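Local coordinates for protein 3-deoxy-d-manno-octulosonic-acid transferase (Acinetobacter baumannii, PDB 4BFC) that probably transfers Kdo from CMP-Kdo to a lipid A precursor in lipopolysaccharide synthesis, the crystallised fragment being its C-terminal CMP-Kdo binding domain, at residues 148-156 with 205-213; 130-138 with 185-196. One frame throughout, in Å; residues are numbered along the deposited sequence. Where two conformers were deposited one is given.

Contact 1: residues 148-156 with 205-213; sequences LEPMVLNVP and LVAQAHKVL
N154 and V206 meet where the turn after helix 148-152 comes down on helix 205-213, and the asparagine can be followed outward. Its CB rests on V206 CG1 at 3.7 Å, and its CG lies nearer H210 NE2 than that methyl. At the tip the amide branches: OD1 comes within 2.6 Å of H210 NE2, obliquely to the imidazole, whereas ND2 lies farther off, at 3.9 Å from NE2. Amide and ring planes differ by only 22°, and the angle at the OD1 approach is too poor for a hydrogen bond, so the meaning of this close approach is doubtful. N154 is the C-prime residue of a Schellman motif, its positive phi of 67° turning the chain here. The motif ends the short helix through V155 N to P150 O and N154 N to M151 O.

The rest is methyl packing, partly against backbone carbonyls. V206 has CG1 anti to its backbone N (chi1 173°), leaving CG2 to press on the backbone O of N154 at 3.4 Å. Farther along the helix, L213 forks: CD1 lies over the M151 backbone, 3.6 Å from M151 O, and CD2 meets L148 CD2 at 3.8 Å, the two leucines sliding past one another in opposite directions. P156 closes the other end, its CB 3.8 Å from L205 CD2. Helix 167-175 flanks both partners through F173, which touches L148, M151 and V212, while P150 and V155 turn to strand 131-134.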
loop_
_atom_site.group_PDB
_atom_site.type_symbol
_atom_site.label_atom_id
_atom_site.label_comp_id
_atom_site.label_asym_id
_atom_site.label_seq_id
_atom_site.Cartn_x
_atom_site.Cartn_y
_atom_site.Cartn_z
ATOM N N LEU A 148 0.651 18.073 -5.459
ATOM C CA LEU A 148 -0.169 19.277 -5.230
ATOM C C LEU A 148 0.075 19.906 -3.877
ATOM O O LEU A 148 0.012 21.141 -3.712
ATOM C CB LEU A 148 -1.666 18.874 -5.391
ATOM C CG LEU A 148 -2.101 18.531 -6.826
ATOM C CD1 LEU A 148 -3.571 18.070 -6.845
ATOM C CD2 LEU A 148 -1.884 19.733 -7.708
ATOM N N GLU A 149 0.397 19.056 -2.882
ATOM C CA GLU A 149 0.592 19.547 -1.531
ATOM C C GLU A 149 1.778 20.550 -1.427
ATOM O O GLU A 149 1.573 21.711 -1.049
ATOM C CB GLU A 149 0.704 18.359 -0.568
ATOM C CG GLU A 149 -0.504 17.420 -0.634
ATOM C CD GLU A 149 -0.418 16.198 0.272
ATOM O OE1 GLU A 149 0.625 15.504 0.313
ATOM O OE2 GLU A 149 -1.422 15.921 0.970
ATOM N N PRO A 150 3.002 20.161 -1.891
ATOM C CA PRO A 150 4.054 21.205 -1.890
ATOM C C PRO A 150 3.796 22.405 -2.781
ATOM O O PRO A 150 4.192 23.505 -2.421
ATOM C CB PRO A 150 5.356 20.430 -2.279
ATOM C CG PRO A 150 4.858 19.224 -3.002
ATOM C CD PRO A 150 3.538 18.869 -2.346
ATOM N N MET A 151 3.075 22.232 -3.890
ATOM C CA MET A 151 2.774 23.303 -4.840
ATOM C C MET A 151 1.930 24.372 -4.153
ATOM O O MET A 151 2.127 25.569 -4.301
ATOM C CB MET A 151 1.963 22.726 -6.015
ATOM C CG MET A 151 2.706 21.847 -7.022
ATOM S SD MET A 151 3.857 22.741 -8.101
ATOM C CE MET A 151 4.655 21.422 -8.964
ATOM N N VAL A 152 0.954 23.891 -3.402
ATOM C CA VAL A 152 -0.004 24.773 -2.726
ATOM C C VAL A 152 0.730 25.556 -1.637
ATOM O O VAL A 152 0.411 26.702 -1.377
ATOM C CB VAL A 152 -1.137 23.866 -2.137
ATOM C CG1 VAL A 152 -1.917 24.499 -0.986
ATOM C CG2 VAL A 152 -2.079 23.394 -3.246
ATOM N N LEU A 153 1.764 24.951 -1.052
ATOM C CA LEU A 153 2.559 25.631 -0.011
ATOM C C LEU A 153 3.750 26.408 -0.536
ATOM O O LEU A 153 4.625 26.871 0.240
ATOM C CB LEU A 153 2.972 24.658 1.099
ATOM C CG LEU A 153 1.898 23.976 1.944
ATOM C CD1 LEU A 153 2.507 22.758 2.643
ATOM C CD2 LEU A 153 1.286 24.924 2.981
ATOM N N ASN A 154 3.773 26.619 -1.854
ATOM C CA ASN A 154 4.750 27.460 -2.495
ATOM C C ASN A 154 6.196 26.943 -2.456
ATOM O O ASN A 154 7.151 27.712 -2.554
ATOM C CB ASN A 154 4.624 28.920 -1.971
ATOM C CG ASN A 154 3.224 29.484 -2.206
ATOM O OD1 ASN A 154 2.799 29.602 -3.344
ATOM N ND2 ASN A 154 2.485 29.771 -1.125
ATOM N N VAL A 155 6.340 25.615 -2.395
ATOM C CA VAL A 155 7.636 24.975 -2.366
ATOM C C VAL A 155 8.042 24.550 -3.769
ATOM O O VAL A 155 7.328 23.776 -4.387
ATOM C CB VAL A 155 7.662 23.705 -1.501
ATOM C CG1 VAL A 155 9.079 23.152 -1.453
ATOM C CG2 VAL A 155 7.155 24.013 -0.109
ATOM N N PRO A 156 9.195 25.033 -4.269
ATOM C CA PRO A 156 9.720 24.463 -5.522
ATOM C C PRO A 156 9.882 22.934 -5.458
ATOM O O PRO A 156 10.421 22.406 -4.481
ATOM C CB PRO A 156 11.057 25.152 -5.708
ATOM C CG PRO A 156 11.012 26.352 -4.830
ATOM C CD PRO A 156 10.096 26.056 -3.703
ATOM N N LEU A 205 9.245 29.955 -10.818
ATOM C CA LEU A 205 8.669 28.587 -10.754
ATOM C C LEU A 205 7.386 28.549 -9.884
ATOM O O LEU A 205 6.349 27.956 -10.279
ATOM C CB LEU A 205 9.703 27.591 -10.205
ATOM C CG LEU A 205 9.542 26.087 -10.277
ATOM C CD1 LEU A 205 9.500 25.558 -11.693
ATOM C CD2 LEU A 205 10.747 25.559 -9.520
ATOM N N VAL A 206 7.471 29.168 -8.698
ATOM C CA VAL A 206 6.348 29.218 -7.749
ATOM C C VAL A 206 5.179 29.984 -8.390
ATOM O O VAL A 206 4.018 29.598 -8.246
ATOM C CB VAL A 206 6.793 29.777 -6.372
ATOM C CG1 VAL A 206 5.638 30.006 -5.398
ATOM C CG2 VAL A 206 7.797 28.827 -5.711
ATOM N N ALA A 207 5.498 31.050 -9.130
ATOM C CA ALA A 207 4.497 31.786 -9.923
ATOM C C ALA A 207 3.760 30.923 -10.971
ATOM O O ALA A 207 2.533 30.955 -11.039
ATOM C CB ALA A 207 5.122 33.045 -10.551
ATOM N N GLN A 208 4.498 30.139 -11.757
ATOM C CA GLN A 208 3.912 29.298 -12.767
ATOM C C GLN A 208 3.061 28.210 -12.126
ATOM O O GLN A 208 2.021 27.823 -12.683
ATOM C CB GLN A 208 4.980 28.626 -13.624
ATOM C CG GLN A 208 5.719 29.521 -14.595
ATOM C CD GLN A 208 4.757 30.262 -15.493
ATOM O OE1 GLN A 208 4.629 31.471 -15.387
ATOM N NE2 GLN A 208 4.026 29.529 -16.346
ATOM N N ALA A 209 3.523 27.671 -10.981
ATOM C CA ALA A 209 2.739 26.679 -10.229
ATOM C C ALA A 209 1.392 27.230 -9.790
ATOM O O ALA A 209 0.336 26.596 -10.016
ATOM C CB ALA A 209 3.528 26.211 -8.990
ATOM N N HIS A 210 1.429 28.404 -9.164
ATOM C CA HIS A 210 0.198 29.126 -8.818
ATOM C C HIS A 210 -0.762 29.427 -9.942
ATOM O O HIS A 210 -1.976 29.436 -9.714
ATOM C CB HIS A 210 0.469 30.338 -7.920
ATOM C CG HIS A 210 0.301 30.012 -6.463
ATOM N ND1 HIS A 210 -0.756 30.440 -5.739
ATOM C CD2 HIS A 210 1.050 29.173 -5.620
ATOM C CE1 HIS A 210 -0.666 29.941 -4.479
ATOM N NE2 HIS A 210 0.439 29.165 -4.412
ATOM N N LYS A 211 -0.255 29.622 -11.157
ATOM C CA LYS A 211 -1.110 29.721 -12.347
ATOM C C LYS A 211 -1.879 28.423 -12.615
ATOM O O LYS A 211 -3.107 28.427 -12.758
ATOM C CB LYS A 211 -0.297 30.070 -13.598
ATOM C CG LYS A 211 -0.216 31.556 -13.947
ATOM C CD LYS A 211 0.687 31.759 -15.161
ATOM C CE LYS A 211 1.290 33.159 -15.194
ATOM N NZ LYS A 211 2.376 33.261 -16.209
ATOM N N VAL A 212 -1.153 27.308 -12.693
ATOM C CA VAL A 212 -1.769 26.022 -12.952
ATOM C C VAL A 212 -2.787 25.770 -11.843
ATOM O O VAL A 212 -3.885 25.297 -12.117
ATOM C CB VAL A 212 -0.741 24.876 -12.982
ATOM C CG1 VAL A 212 -1.413 23.514 -13.175
ATOM C CG2 VAL A 212 0.302 25.113 -14.065
ATOM N N LEU A 213 -2.426 26.095 -10.596
ATOM C CA LEU A 213 -3.273 25.750 -9.452
ATOM C C LEU A 213 -4.583 26.487 -9.450
ATOM O O LEU A 213 -5.601 25.943 -9.002
ATOM C CB LEU A 213 -2.542 25.935 -8.105
ATOM C CG LEU A 213 -1.523 24.854 -7.729
ATOM C CD1 LEU A 213 -0.653 25.402 -6.592
ATOM C CD2 LEU A 213 -2.176 23.537 -7.343
#

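Contact 2: residues 130-138 with 185-196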
loop_
_atom_site.group_PDB
_atom_site.type_symbol
_atom_site.label_atom_id
_atom_site.label_comp_id
_atom_site.label_asym_id
_atom_site.label_seq_id
_atom_site.Cartn_x
_atom_site.Cartn_y
_atom_site.Cartn_z
ATOM N N GLN A 130 12.581 24.843 1.846
ATOM C CA GLN A 130 12.980 25.756 0.760
ATOM C C GLN A 130 12.773 25.115 -0.608
ATOM O O GLN A 130 12.374 25.801 -1.566
ATOM C CB GLN A 130 14.417 26.276 0.896
ATOM C CG GLN A 130 14.544 27.513 1.748
ATOM C CD GLN A 130 14.134 27.261 3.159
ATOM O OE1 GLN A 130 14.933 26.730 3.971
ATOM N NE2 GLN A 130 12.910 27.623 3.489
ATOM N N VAL A 131 13.083 23.811 -0.690
ATOM C CA VAL A 131 12.839 23.049 -1.904
ATOM C C VAL A 131 12.483 21.633 -1.451
ATOM O O VAL A 131 12.839 21.206 -0.328
ATOM C CB VAL A 131 14.089 22.937 -2.867
ATOM C CG1 VAL A 131 14.489 24.294 -3.483
ATOM C CG2 VAL A 131 15.294 22.284 -2.181
ATOM N N CYS A 132 11.873 20.901 -2.362
ATOM C CA CYS A 132 11.570 19.524 -2.060
ATOM C C CYS A 132 11.684 18.600 -3.268
ATOM O O CYS A 132 11.816 19.033 -4.415
ATOM C CB CYS A 132 10.164 19.418 -1.403
ATOM S SG CYS A 132 8.800 19.464 -2.582
ATOM N N PHE A 133 11.730 17.316 -2.963
ATOM C CA PHE A 133 11.599 16.235 -3.915
ATOM C C PHE A 133 10.479 15.277 -3.434
ATOM O O PHE A 133 10.487 14.852 -2.304
ATOM C CB PHE A 133 12.909 15.458 -3.932
ATOM C CG PHE A 133 12.856 14.109 -4.625
ATOM C CD1 PHE A 133 12.847 13.941 -6.024
ATOM C CD2 PHE A 133 12.652 12.948 -3.840
ATOM C CE1 PHE A 133 12.775 12.656 -6.591
ATOM C CE2 PHE A 133 12.563 11.657 -4.398
ATOM C CZ PHE A 133 12.661 11.500 -5.816
ATOM N N VAL A 134 9.562 14.966 -4.341
ATOM C CA VAL A 134 8.437 14.041 -4.056
ATOM C C VAL A 134 8.775 12.676 -4.623
ATOM O O VAL A 134 8.922 12.489 -5.845
ATOM C CB VAL A 134 7.078 14.565 -4.587
ATOM C CG1 VAL A 134 5.976 13.498 -4.260
ATOM C CG2 VAL A 134 6.754 15.912 -3.903
ATOM N N GLY A 135 8.886 11.731 -3.693
ATOM C CA GLY A 135 9.413 10.383 -3.972
ATOM C C GLY A 135 8.423 9.372 -4.566
ATOM O O GLY A 135 7.319 9.680 -5.085
ATOM N N GLY A 136 8.821 8.113 -4.487
ATOM C CA GLY A 136 8.077 7.134 -5.276
ATOM C C GLY A 136 8.322 7.289 -6.775
ATOM O O GLY A 136 7.618 6.684 -7.577
ATOM N N SER A 137 9.348 8.057 -7.160
ATOM C CA SER A 137 9.455 8.537 -8.550
ATOM C C SER A 137 10.842 8.274 -9.181
ATOM O O SER A 137 10.925 8.392 -10.418
ATOM C CB SER A 137 9.061 10.024 -8.680
ATOM O OG SER A 137 9.930 10.897 -7.873
ATOM N N LEU A 138 11.844 7.975 -8.333
ATOM C CA LEU A 138 13.168 7.438 -8.781
ATOM C C LEU A 138 13.288 5.925 -8.665
ATOM O O LEU A 138 14.084 5.335 -9.392
ATOM C CB LEU A 138 14.337 8.169 -8.098
ATOM C CG LEU A 138 14.644 9.604 -8.477
ATOM C CD1 LEU A 138 15.609 10.156 -7.439
ATOM C CD2 LEU A 138 15.256 9.579 -9.865
ATOM N N ALA A 185 19.344 10.854 -8.899
ATOM C CA ALA A 185 19.559 11.460 -7.561
ATOM C C ALA A 185 20.559 12.617 -7.653
ATOM O O ALA A 185 20.352 13.693 -7.058
ATOM C CB ALA A 185 20.029 10.419 -6.589
ATOM N N GLN A 186 21.576 12.424 -8.493
ATOM C CA GLN A 186 22.527 13.556 -8.738
ATOM C C GLN A 186 21.832 14.792 -9.293
ATOM O O GLN A 186 22.116 15.929 -8.840
ATOM C CB GLN A 186 23.746 13.078 -9.556
ATOM C CG GLN A 186 25.041 13.886 -9.361
ATOM C CD GLN A 186 25.579 13.997 -7.926
ATOM O OE1 GLN A 186 26.065 13.013 -7.321
ATOM N NE2 GLN A 186 25.584 15.224 -7.395
ATOM N N GLN A 187 20.936 14.605 -10.263
ATOM C CA GLN A 187 20.192 15.691 -10.819
ATOM C C GLN A 187 19.223 16.328 -9.822
ATOM O O GLN A 187 19.010 17.511 -9.895
ATOM C CB GLN A 187 19.552 15.351 -12.154
ATOM C CG GLN A 187 18.957 16.611 -12.799
ATOM C CD GLN A 187 18.457 16.358 -14.193
ATOM O OE1 GLN A 187 18.152 15.210 -14.567
ATOM N NE2 GLN A 187 18.355 17.433 -14.978
ATOM N N VAL A 188 18.619 15.542 -8.901
ATOM C CA VAL A 188 17.826 16.198 -7.858
ATOM C C VAL A 188 18.676 17.175 -7.044
ATOM O O VAL A 188 18.242 18.287 -6.757
ATOM C CB VAL A 188 17.284 15.163 -6.826
ATOM C CG1 VAL A 188 16.644 15.872 -5.645
ATOM C CG2 VAL A 188 16.302 14.203 -7.493
ATOM N N VAL A 189 19.862 16.731 -6.650
ATOM C CA VAL A 189 20.767 17.594 -5.863
ATOM C C VAL A 189 21.220 18.797 -6.714
ATOM O O VAL A 189 21.181 19.906 -6.208
ATOM C CB VAL A 189 21.967 16.826 -5.342
ATOM C CG1 VAL A 189 22.964 17.772 -4.651
ATOM C CG2 VAL A 189 21.520 15.781 -4.295
ATOM N N ASP A 190 21.547 18.631 -8.009
ATOM C CA ASP A 190 21.928 19.793 -8.921
ATOM C C ASP A 190 20.847 20.813 -8.946
ATOM O O ASP A 190 21.050 22.027 -8.847
ATOM C CB ASP A 190 22.053 19.398 -10.417
ATOM C CG ASP A 190 22.493 20.579 -11.308
ATOM O OD1 ASP A 190 23.708 20.849 -11.263
ATOM O OD2 ASP A 190 21.661 21.240 -12.019
ATOM N N ILE A 191 19.653 20.295 -9.174
ATOM C CA ILE A 191 18.527 21.161 -9.318
ATOM C C ILE A 191 18.293 21.922 -7.986
ATOM O O ILE A 191 18.011 23.157 -8.009
ATOM C CB ILE A 191 17.231 20.389 -9.774
ATOM C CG1 ILE A 191 17.348 19.868 -11.231
ATOM C CG2 ILE A 191 16.016 21.235 -9.597
ATOM C CD1 ILE A 191 16.351 18.760 -11.583
ATOM N N TRP A 192 18.352 21.223 -6.858
ATOM C CA TRP A 192 18.148 21.869 -5.576
ATOM C C TRP A 192 19.198 22.972 -5.380
ATOM O O TRP A 192 18.844 24.067 -5.007
ATOM C CB TRP A 192 18.320 20.884 -4.449
ATOM C CG TRP A 192 17.077 20.081 -4.162
ATOM C CD1 TRP A 192 15.790 20.200 -4.675
ATOM C CD2 TRP A 192 17.029 19.040 -3.169
ATOM N NE1 TRP A 192 14.932 19.242 -4.062
ATOM C CE2 TRP A 192 15.664 18.508 -3.164
ATOM C CE3 TRP A 192 17.980 18.492 -2.300
ATOM C CZ2 TRP A 192 15.281 17.540 -2.259
ATOM C CZ3 TRP A 192 17.585 17.465 -1.444
ATOM C CH2 TRP A 192 16.271 17.004 -1.431
ATOM N N LEU A 193 20.463 22.649 -5.626
ATOM C CA LEU A 193 21.496 23.654 -5.335
ATOM C C LEU A 193 21.341 24.884 -6.212
ATOM O O LEU A 193 21.592 26.027 -5.750
ATOM C CB LEU A 193 22.870 23.025 -5.401
ATOM C CG LEU A 193 23.132 21.935 -4.400
ATOM C CD1 LEU A 193 24.429 21.250 -4.769
ATOM C CD2 LEU A 193 23.162 22.550 -2.992
ATOM N N ALA A 194 20.953 24.634 -7.456
ATOM C CA ALA A 194 20.652 25.738 -8.370
ATOM C C ALA A 194 19.482 26.567 -7.878
ATOM O O ALA A 194 19.584 27.761 -7.777
ATOM C CB ALA A 194 20.406 25.206 -9.760
ATOM N N CYS A 195 18.374 25.919 -7.451
ATOM C CA CYS A 195 17.231 26.689 -6.939
ATOM C C CYS A 195 17.601 27.572 -5.752
ATOM O O CYS A 195 17.170 28.730 -5.620
ATOM C CB CYS A 195 16.102 25.739 -6.492
ATOM S SG CYS A 195 15.220 24.909 -7.833
ATOM N N LEU A 196 18.433 27.038 -4.896
ATOM C CA LEU A 196 18.759 27.749 -3.677
ATOM C C LEU A 196 19.622 28.933 -4.030
ATOM O O LEU A 196 19.569 29.920 -3.333
ATOM C CB LEU A 196 19.478 26.834 -2.697
ATOM C CG LEU A 196 18.675 25.715 -2.018
ATOM C CD1 LEU A 196 19.639 24.770 -1.313
ATOM C CD2 LEU A 196 17.608 26.372 -1.110
#
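A single hydrogen bond joins W192 to C132. The indole NE1 donates to C132 O at 3.1 Å and is almost straight at the hydrogen (172°). The oxygen lies close to the plane of the ring, yet the donor stands above the carbonyl plane, 85° out of it, and so is not on a lone pair. The backbone of C132 also bonds to V158 on the adjacent strand 157-159.

The second interaction is CH-pi. V131 CG2 sits over one face of the indole, 3.4 Å from the centroid of the five-membered ring, and V188 CG1, one helical turn back, covers the opposite face, which pins the ring between two methyls. This helix-on-strand packing belongs to a Rossmann-like parallel alpha/beta domain, consistent with the C-terminal half of a GT-B glycosyltransferase: helix 185-197 runs nearly antiparallel to strand 131-134 and covers it. V45 of strand 43-50 touches both V131 and W192, and I47 touches W192.

Apolar packing does the rest. F133 turns CG anti to its backbone N (chi1 166°), which brings CD1 to 3.8 Å from V188 CG2, while its CB abuts W192 CZ2 at 3.6 Å. V131 CG1 meets C195 CB at 3.7 Å, and Q130 CB meets L196 CD2 at 3.8 Å. Beyond the strand, L138 CD1 reaches V188 CG2 from the glycine-containing loop, whose backbone nitrogens at G136, S137 and L138 bond to the carboxylate of E54.

In the fold
The N-terminal part of the chain builds strands 43-50, 72-78, 98-100 and 113-115 with their helices before strand 131-134 opens contact 2; helix 148-152 then opens contact 1. After helix 167-175 and edge strand 180-181, helix 185-197 closes a loop of 46 residues in contact 2, and helix 199-214 closes one of 48 in contact 1. The segments alternate, so the closures cross rather than nest. P156 O lies 3.0 Å from C132 N, a probable hydrogen bond between strand 131-134 and the residue leading into strand 157-159. Contact 2 ties helix 185-197 to strand 131-134 of the parallel sheet, while contact 1 ties helix 199-214 to helix 148-152 and the turn after it.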